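Local coordinates for RagB/SusD domain protein (Flavobacterium johnsoniae, PDB 5J5U), which binds chitin and, as a SusD homolog encoded in a polysaccharide utilization locus, probably helps capture chitin chains at the outer membrane, at residues G51-T56 with G305-E310; G59-K64 with I433-S438; D258-L263 with S319-Y324. All coordinates share one frame; numbering follows the deposited sequence.

Following the chain from the N terminus, the first segments to make these contacts lie on helix 53-60, and both ends of this helix are tied to distant loops. At its start, 51-56 meets 305-310 in interaction 1, closing a loop of 248 residues; at its end, 59-64 meets 433-438 in interaction 2, closing one of 368. These two contacts cross along the chain, and they touch where Ser-60 OG bonds Gly-305 N. Interaction 3 joins 258-263 to 319-324 over a shorter loop of 55 residues; it crosses interaction 1 and is nested within interaction 2. Two bonds, Ser-52 to Asp-258 and Arg-308 to His-259, connect interactions 1 and 3, whereas interactions 2 and 3 stay about 7 Å apart at their nearest atoms.

Interaction 1 of 3, residues G51-T56 with G305-E310; sequences GSWAVT and GVFRWE
Thr-56 lays its CG2 methyl over one face of the Phe-307 ring, 4.1 Å from the centroid, as a CH-pi contact offset toward the rim. With CG2 anti to the backbone N, the methyl also packs on the backbone of Gly-305 and Val-306. Its OG1 turns back to Ser-52 O, a carbonyl that also accepts from Thr-56 N, while Gly-51 N donates to OG1 at 2.8 Å. An alanine here would probably leave Gly-51 N without this acceptor and remove the CG2 contact over the Phe-307 face. Trp-53 lies alongside Phe-307 with the planes 18° apart, but the rings are slid so far that they barely overlap; the closest approach is 3.6 Å between Trp-53 CE3 and Phe-307 CE1. The whole forms around the start of helix 53-60, where Ser-52 is the N-cap and its OG accepts from Val-55 N and also bonds Asp-258. Between the two segments, Arg-308 N meets Gly-51 O at 2.8 Å, in the carbonyl plane and on a lone pair. Arg-308 CG packs 3.4 Å from the same Gly-51 O, and its NE continues to His-259. On the Phe-307 face opposite Thr-56 sits Trp-309, CZ2 offset toward the rim; its CH2 reaches Trp-53 CB at 4.2 Å.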
loop_
_atom_site.group_PDB
_atom_site.type_symbol
_atom_site.label_atom_id
_atom_site.label_comp_id
_atom_site.label_asym_id
_atom_site.label_seq_id
_atom_site.Cartn_x
_atom_site.Cartn_y
_atom_site.Cartn_z
ATOM N N GLY A 51 -4.002 5.505 18.425
ATOM C CA GLY A 51 -5.117 5.953 19.237
ATOM C C GLY A 51 -6.172 4.938 19.601
ATOM O O GLY A 51 -6.631 4.915 20.743
ATOM N N SER A 52 -6.596 4.134 18.631
ATOM C CA SER A 52 -7.589 3.098 18.887
ATOM C C SER A 52 -6.964 1.907 19.629
ATOM O O SER A 52 -5.750 1.721 19.596
ATOM C CB SER A 52 -8.226 2.611 17.586
ATOM O OG SER A 52 -7.429 1.625 16.944
ATOM N N TRP A 53 -7.790 1.109 20.291
ATOM C CA TRP A 53 -7.313 -0.071 21.001
ATOM C C TRP A 53 -6.568 -1.042 20.084
ATOM O O TRP A 53 -5.415 -1.368 20.327
ATOM C CB TRP A 53 -8.484 -0.800 21.681
ATOM C CG TRP A 53 -8.134 -2.165 22.182
ATOM C CD1 TRP A 53 -8.543 -3.361 21.654
ATOM C CD2 TRP A 53 -7.280 -2.490 23.294
ATOM N NE1 TRP A 53 -8.015 -4.403 22.384
ATOM C CE2 TRP A 53 -7.240 -3.896 23.396
ATOM C CE3 TRP A 53 -6.558 -1.727 24.220
ATOM C CZ2 TRP A 53 -6.501 -4.553 24.373
ATOM C CZ3 TRP A 53 -5.823 -2.381 25.194
ATOM C CH2 TRP A 53 -5.804 -3.781 25.266
ATOM N N ALA A 54 -7.213 -1.477 19.011
ATOM C CA ALA A 54 -6.618 -2.505 18.153
ATOM C C ALA A 54 -5.290 -2.049 17.498
ATOM O O ALA A 54 -4.253 -2.753 17.548
ATOM C CB ALA A 54 -7.632 -2.919 17.085
ATOM N N VAL A 55 -5.308 -0.863 16.910
ATOM C CA VAL A 55 -4.140 -0.415 16.157
ATOM C C VAL A 55 -2.965 -0.145 17.113
ATOM O O VAL A 55 -1.848 -0.612 16.886
ATOM C CB VAL A 55 -4.479 0.834 15.296
ATOM C CG1 VAL A 55 -3.265 1.344 14.606
ATOM C CG2 VAL A 55 -5.567 0.502 14.247
ATOM N N THR A 56 -3.239 0.553 18.208
ATOM C CA THR A 56 -2.190 0.936 19.139
ATOM C C THR A 56 -1.632 -0.256 19.885
ATOM O O THR A 56 -0.395 -0.417 19.981
ATOM C CB THR A 56 -2.668 1.942 20.210
ATOM O OG1 THR A 56 -3.404 2.996 19.593
ATOM C CG2 THR A 56 -1.462 2.511 20.978
ATOM N N GLY A 305 2.125 4.483 20.044
ATOM C CA GLY A 305 2.286 3.805 21.314
ATOM C C GLY A 305 1.348 4.355 22.370
ATOM O O GLY A 305 1.266 3.828 23.471
ATOM N N VAL A 306 0.604 5.396 22.021
ATOM C CA VAL A 306 -0.275 6.057 22.979
ATOM C C VAL A 306 -1.725 5.913 22.548
ATOM O O VAL A 306 -2.059 6.204 21.412
ATOM C CB VAL A 306 0.097 7.570 23.136
ATOM C CG1 VAL A 306 -0.914 8.305 24.019
ATOM C CG2 VAL A 306 1.515 7.716 23.685
ATOM N N PHE A 307 -2.571 5.422 23.446
ATOM C CA PHE A 307 -4.012 5.315 23.191
ATOM C C PHE A 307 -4.663 6.715 23.203
ATOM O O PHE A 307 -4.115 7.639 23.813
ATOM C CB PHE A 307 -4.677 4.422 24.243
ATOM C CG PHE A 307 -4.227 2.974 24.221
ATOM C CD1 PHE A 307 -4.569 2.134 23.158
ATOM C CD2 PHE A 307 -3.503 2.438 25.288
ATOM C CE1 PHE A 307 -4.184 0.798 23.143
ATOM C CE2 PHE A 307 -3.111 1.100 25.289
ATOM C CZ PHE A 307 -3.452 0.282 24.211
ATOM N N ARG A 308 -5.807 6.877 22.535
ATOM C CA ARG A 308 -6.477 8.186 22.454
ATOM C C ARG A 308 -6.954 8.694 23.826
ATOM O O ARG A 308 -6.968 9.898 24.066
ATOM C CB ARG A 308 -7.661 8.142 21.465
ATOM C CG ARG A 308 -8.855 7.269 21.897
ATOM C CD ARG A 308 -9.808 6.924 20.727
ATOM N NE ARG A 308 -10.336 8.104 20.035
ATOM C CZ ARG A 308 -11.466 8.732 20.365
ATOM N NH1 ARG A 308 -12.207 8.282 21.368
ATOM N NH2 ARG A 308 -11.862 9.808 19.691
ATOM N N TRP A 309 -7.322 7.793 24.732
ATOM C CA TRP A 309 -7.781 8.218 26.050
ATOM C C TRP A 309 -6.613 8.584 26.980
ATOM O O TRP A 309 -6.832 9.068 28.093
ATOM C CB TRP A 309 -8.635 7.129 26.697
ATOM C CG TRP A 309 -7.952 5.766 26.752
ATOM C CD1 TRP A 309 -7.084 5.309 27.719
ATOM C CD2 TRP A 309 -8.107 4.682 25.815
ATOM N NE1 TRP A 309 -6.687 4.007 27.430
ATOM C CE2 TRP A 309 -7.308 3.601 26.276
ATOM C CE3 TRP A 309 -8.835 4.521 24.634
ATOM C CZ2 TRP A 309 -7.218 2.385 25.586
ATOM C CZ3 TRP A 309 -8.745 3.302 23.956
ATOM C CH2 TRP A 309 -7.938 2.257 24.439
ATOM N N GLU A 310 -5.383 8.390 26.505
ATOM C CA GLU A 310 -4.193 8.738 27.281
ATOM C C GLU A 310 -3.628 10.069 26.816
ATOM O O GLU A 310 -2.685 10.571 27.403
ATOM C CB GLU A 310 -3.106 7.659 27.156
ATOM C CG GLU A 310 -3.482 6.281 27.674
ATOM C CD GLU A 310 -2.395 5.245 27.419
ATOM O OE1 GLU A 310 -1.702 5.333 26.380
ATOM O OE2 GLU A 310 -2.214 4.355 28.270
#

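Interaction 2 of 3, residues G59-K64 with I433-S438; sequences GSKFKK and ITNSDS
The bend at chi3 (-64°) carries Lys-61 CE toward Asp-437, while Lys-63 reaches the same acid extended beyond CG; both NZ atoms then meet one carboxylate oxygen, OD2. Lys-61 NZ takes the syn lone pair of Asp-437 OD2 at 2.8 Å; Lys-63 NZ meets that oxygen from above the carboxylate plane, at 3.0 Å. Glu-57 pairs with both lysines as well, so two acids and two bases share the cluster, which probably favours the charged form of each. A water accepts from Lys-61 NZ and Asn-435 ND2 and donates to Asp-437 OD1, linking the second carboxylate oxygen to the network. Further back, the Lys-61 chain crosses the Asn-435 side chain at about a right angle, and its CD packs closely on the amide, whose ND2 donates to Gly-305 O. Beside the charges, Ser-438 OG donates to Lys-61 O over 2.6 Å, tilted 20° from the carbonyl plane, and accepts from Gly-442 N. The apolar contact is between Ile-433 CG1 and Phe-62 CZ, 4.0 Å apart; separately, Ile-433 CD1 lies against the Ser-60 carbonyl, 3.5 Å from its O. Phe-62 has positive phi (74°), turning the chain out of helical geometry. The arrangement is thus a salt-bridge network between the chain at the end of helix 53-60 and a type I beta turn, Asn-435 to Ser-438, in the loop between helices 415-425 and 452-457.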
loop_
_atom_site.group_PDB
_atom_site.type_symbol
_atom_site.label_atom_id
_atom_site.label_comp_id
_atom_site.label_asym_id
_atom_site.label_seq_id
_atom_site.Cartn_x
_atom_site.Cartn_y
_atom_site.Cartn_z
ATOM N N GLY A 59 -0.615 -3.021 16.581
ATOM C CA GLY A 59 0.213 -2.489 15.507
ATOM C C GLY A 59 1.275 -1.463 15.931
ATOM O O GLY A 59 2.412 -1.481 15.501
ATOM N N SER A 60 0.888 -0.546 16.790
ATOM C CA SER A 60 1.772 0.528 17.175
ATOM C C SER A 60 2.869 0.034 18.144
ATOM O O SER A 60 4.044 0.309 17.946
ATOM C CB SER A 60 0.937 1.649 17.797
ATOM O OG SER A 60 1.614 2.870 17.718
ATOM N N LYS A 61 2.476 -0.738 19.160
ATOM C CA LYS A 61 3.425 -1.211 20.178
ATOM C C LYS A 61 4.097 -2.564 19.853
ATOM O O LYS A 61 5.059 -2.929 20.518
ATOM C CB LYS A 61 2.722 -1.321 21.531
ATOM C CG LYS A 61 2.205 -0.013 22.056
ATOM C CD LYS A 61 1.812 -0.106 23.530
ATOM C CE LYS A 61 0.661 -1.042 23.782
ATOM N NZ LYS A 61 0.187 -0.973 25.219
ATOM N N PHE A 62 3.594 -3.275 18.838
ATOM C CA PHE A 62 4.091 -4.595 18.394
ATOM C C PHE A 62 3.711 -5.760 19.338
ATOM O O PHE A 62 4.504 -6.222 20.146
ATOM C CB PHE A 62 5.613 -4.564 18.190
ATOM C CG PHE A 62 6.097 -3.340 17.437
ATOM C CD1 PHE A 62 5.306 -2.760 16.437
ATOM C CD2 PHE A 62 7.336 -2.769 17.734
ATOM C CE1 PHE A 62 5.733 -1.652 15.750
ATOM C CE2 PHE A 62 7.785 -1.662 17.060
ATOM C CZ PHE A 62 6.983 -1.082 16.061
ATOM N N LYS A 63 2.479 -6.223 19.217
ATOM C CA LYS A 63 2.030 -7.409 19.919
ATOM C C LYS A 63 1.417 -8.394 18.908
ATOM O O LYS A 63 0.705 -7.986 17.992
ATOM C CB LYS A 63 1.015 -7.051 21.010
ATOM C CG LYS A 63 1.577 -6.226 22.128
ATOM C CD LYS A 63 0.604 -6.140 23.291
ATOM C CE LYS A 63 1.131 -5.205 24.367
ATOM N NZ LYS A 63 0.179 -5.147 25.488
ATOM N N LYS A 64 1.719 -9.679 19.066
ATOM C CA LYS A 64 1.278 -10.699 18.121
ATOM C C LYS A 64 -0.117 -11.200 18.395
ATOM O O LYS A 64 -0.457 -11.512 19.533
ATOM C CB LYS A 64 2.219 -11.909 18.137
ATOM C CG LYS A 64 3.643 -11.584 17.880
ATOM C CD LYS A 64 4.326 -12.755 17.205
ATOM C CE LYS A 64 4.641 -13.867 18.175
ATOM N NZ LYS A 64 5.665 -14.806 17.605
ATOM N N ILE A 433 9.615 3.458 19.419
ATOM C CA ILE A 433 8.635 2.829 20.294
ATOM C C ILE A 433 9.317 2.346 21.575
ATOM O O ILE A 433 10.150 1.446 21.536
ATOM C CB ILE A 433 7.923 1.656 19.554
ATOM C CG1 ILE A 433 7.103 2.201 18.360
ATOM C CG2 ILE A 433 7.036 0.849 20.500
ATOM C CD1 ILE A 433 5.938 3.097 18.789
ATOM N N THR A 434 8.956 2.928 22.716
ATOM C CA THR A 434 9.669 2.618 23.954
ATOM C C THR A 434 8.763 1.949 24.984
ATOM O O THR A 434 9.202 1.643 26.095
ATOM C CB THR A 434 10.284 3.903 24.599
ATOM O OG1 THR A 434 9.269 4.899 24.785
ATOM C CG2 THR A 434 11.426 4.474 23.720
ATOM N N ASN A 435 7.530 1.647 24.585
ATOM C CA ASN A 435 6.594 0.932 25.456
ATOM C C ASN A 435 7.206 -0.327 26.068
ATOM O O ASN A 435 7.821 -1.148 25.367
ATOM C CB ASN A 435 5.334 0.557 24.677
ATOM C CG ASN A 435 4.659 1.759 24.082
ATOM O OD1 ASN A 435 5.134 2.322 23.087
ATOM N ND2 ASN A 435 3.572 2.196 24.706
ATOM N N SER A 436 7.018 -0.486 27.375
ATOM C CA SER A 436 7.686 -1.546 28.105
ATOM C C SER A 436 7.085 -2.908 27.767
ATOM O O SER A 436 7.717 -3.951 27.984
ATOM C CB SER A 436 7.600 -1.281 29.605
ATOM O OG SER A 436 6.259 -1.407 30.040
ATOM N N ASP A 437 5.870 -2.894 27.235
ATOM C CA ASP A 437 5.197 -4.132 26.837
ATOM C C ASP A 437 5.339 -4.431 25.350
ATOM O O ASP A 437 4.636 -5.292 24.833
ATOM C CB ASP A 437 3.698 -4.100 27.213
ATOM C CG ASP A 437 2.975 -2.849 26.690
ATOM O OD1 ASP A 437 3.648 -1.838 26.368
ATOM O OD2 ASP A 437 1.723 -2.870 26.606
ATOM N N SER A 438 6.228 -3.731 24.652
ATOM C CA SER A 438 6.498 -4.080 23.259
ATOM C C SER A 438 7.187 -5.461 23.137
ATOM O O SER A 438 8.287 -5.677 23.656
ATOM C CB SER A 438 7.354 -3.020 22.595
ATOM O OG SER A 438 7.580 -3.333 21.224
HETATM O O HOH W 1 2.401 0.815 26.841
#

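Interaction 3 of 3, residues D258-L263 with S319-Y324; sequences DHFSSL and SGIQPY
Two short strands from different two-stranded antiparallel sheets, 259-260 and 320-321, are joined here by side chains and a water. His-259 ND1 donates to Ser-319 O at 2.6 Å in a nearly straight bond, 165° at the hydrogen. The oxygen lies in the imidazole plane, yet the nitrogen stands 36° above the plane of the carbonyl. On the other side of the ring, NE2 bonds Arg-308 NE, so both ring nitrogens are engaged and the rotation of the imidazole is fixed. A water bridges the backbones, accepting from Phe-260 N at 2.7 Å and donating to Gly-320 O at 3.1 Å, with a weak bond to Ser-319 O. Strand 259-260 pairs with 49-50, and 320-321 with 280-281, so the contact ties one small sheet to the other beside helix 246-253, whose Phe-251 touches both Asp-258 and Ile-321. Ile-321 points toward 258-263 and crosses Phe-260 at about a right angle. Its CG1, anti to the carbonyl carbon, stands over the phenyl face 3.8 Å from the centroid and 15° off the normal, a CH-pi contact. Beyond it, Ile-321 CD1 reaches 3.3 Å from Asp-258 O, while CG2 approaches Phe-260 CZ at 3.9 Å.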
loop_
_atom_site.group_PDB
_atom_site.type_symbol
_atom_site.label_atom_id
_atom_site.label_comp_id
_atom_site.label_asym_id
_atom_site.label_seq_id
_atom_site.Cartn_x
_atom_site.Cartn_y
_atom_site.Cartn_z
ATOM N N ASP A 258 -9.705 5.771 15.684
ATOM C CA ASP A 258 -8.396 5.937 15.059
ATOM C C ASP A 258 -8.117 7.400 14.747
ATOM O O ASP A 258 -9.005 8.115 14.287
ATOM C CB ASP A 258 -8.278 5.116 13.768
ATOM C CG ASP A 258 -8.294 3.609 14.016
ATOM O OD1 ASP A 258 -7.337 3.080 14.645
ATOM O OD2 ASP A 258 -9.263 2.950 13.551
ATOM N N HIS A 259 -6.878 7.828 15.008
ATOM C CA HIS A 259 -6.368 9.149 14.623
ATOM C C HIS A 259 -5.142 8.972 13.764
ATOM O O HIS A 259 -4.537 7.897 13.759
ATOM C CB HIS A 259 -5.977 9.998 15.831
ATOM C CG HIS A 259 -7.039 10.124 16.878
ATOM N ND1 HIS A 259 -7.657 11.325 17.168
ATOM C CD2 HIS A 259 -7.583 9.209 17.716
ATOM C CE1 HIS A 259 -8.527 11.145 18.147
ATOM N NE2 HIS A 259 -8.507 9.869 18.492
ATOM N N PHE A 260 -4.750 10.027 13.058
ATOM C CA PHE A 260 -3.462 10.029 12.376
ATOM C C PHE A 260 -2.357 10.164 13.409
ATOM O O PHE A 260 -2.565 10.699 14.504
ATOM C CB PHE A 260 -3.384 11.153 11.324
ATOM C CG PHE A 260 -4.386 10.997 10.212
ATOM C CD1 PHE A 260 -4.472 9.808 9.508
ATOM C CD2 PHE A 260 -5.241 12.035 9.865
ATOM C CE1 PHE A 260 -5.386 9.640 8.489
ATOM C CE2 PHE A 260 -6.159 11.876 8.831
ATOM C CZ PHE A 260 -6.231 10.672 8.144
ATOM N N SER A 261 -1.184 9.639 13.102
ATOM C CA SER A 261 -0.109 9.688 14.082
ATOM C C SER A 261 0.485 11.095 14.193
ATOM O O SER A 261 0.384 11.893 13.262
ATOM C CB SER A 261 0.973 8.681 13.718
ATOM O OG SER A 261 1.745 9.150 12.630
ATOM N N SER A 262 1.111 11.396 15.323
ATOM C CA SER A 262 1.788 12.681 15.490
ATOM C C SER A 262 2.868 12.888 14.416
ATOM O O SER A 262 3.115 14.002 13.980
ATOM C CB SER A 262 2.393 12.793 16.896
ATOM O OG SER A 262 3.323 11.745 17.157
ATOM N N LEU A 263 3.518 11.811 13.988
ATOM C CA LEU A 263 4.539 11.913 12.947
ATOM C C LEU A 263 3.956 12.508 11.639
ATOM O O LEU A 263 4.515 13.455 11.049
ATOM C CB LEU A 263 5.159 10.538 12.697
ATOM C CG LEU A 263 6.312 10.453 11.692
ATOM C CD1 LEU A 263 7.569 11.177 12.199
ATOM C CD2 LEU A 263 6.604 8.987 11.346
ATOM N N SER A 319 -6.387 15.747 16.867
ATOM C CA SER A 319 -7.058 15.737 15.574
ATOM C C SER A 319 -7.622 14.364 15.263
ATOM O O SER A 319 -7.055 13.333 15.665
ATOM C CB SER A 319 -6.098 16.139 14.444
ATOM O OG SER A 319 -5.809 17.528 14.451
ATOM N N GLY A 320 -8.715 14.364 14.510
ATOM C CA GLY A 320 -9.379 13.155 14.063
ATOM C C GLY A 320 -9.268 12.937 12.559
ATOM O O GLY A 320 -8.419 13.508 11.883
ATOM N N ILE A 321 -10.126 12.077 12.029
ATOM C CA ILE A 321 -10.071 11.761 10.617
ATOM C C ILE A 321 -11.342 12.239 9.953
ATOM O O ILE A 321 -12.432 11.995 10.467
ATOM C CB ILE A 321 -9.875 10.253 10.384
ATOM C CG1 ILE A 321 -8.512 9.815 10.938
ATOM C CG2 ILE A 321 -10.013 9.924 8.902
ATOM C CD1 ILE A 321 -8.333 8.304 11.057
ATOM N N GLN A 322 -11.193 12.931 8.826
ATOM C CA GLN A 322 -12.346 13.472 8.119
ATOM C C GLN A 322 -13.299 12.343 7.781
ATOM O O GLN A 322 -12.876 11.278 7.316
ATOM C CB GLN A 322 -11.924 14.226 6.855
ATOM C CG GLN A 322 -11.234 15.577 7.113
ATOM C CD GLN A 322 -12.228 16.711 7.388
ATOM O OE1 GLN A 322 -13.419 16.471 7.604
ATOM N NE2 GLN A 322 -11.738 17.952 7.365
ATOM N N PRO A 323 -14.593 12.571 8.040
ATOM C CA PRO A 323 -15.666 11.565 7.941
ATOM C C PRO A 323 -15.775 10.923 6.560
ATOM O O PRO A 323 -16.075 9.734 6.476
ATOM C CB PRO A 323 -16.936 12.365 8.261
ATOM C CG PRO A 323 -16.444 13.590 9.012
ATOM C CD PRO A 323 -15.075 13.886 8.505
ATOM N N TYR A 324 -15.523 11.682 5.497
ATOM C CA TYR A 324 -15.703 11.153 4.141
ATOM C C TYR A 324 -14.658 10.061 3.834
ATOM O O TYR A 324 -14.841 9.221 2.934
ATOM C CB TYR A 324 -15.653 12.295 3.100
ATOM C CG TYR A 324 -14.536 13.325 3.297
ATOM C CD1 TYR A 324 -14.780 14.534 3.948
ATOM C CD2 TYR A 324 -13.256 13.102 2.807
ATOM C CE1 TYR A 324 -13.779 15.474 4.122
ATOM C CE2 TYR A 324 -12.237 14.048 2.972
ATOM C CZ TYR A 324 -12.512 15.227 3.630
ATOM O OH TYR A 324 -11.516 16.154 3.806
HETATM O O HOH W 2 -5.849 12.487 13.214
#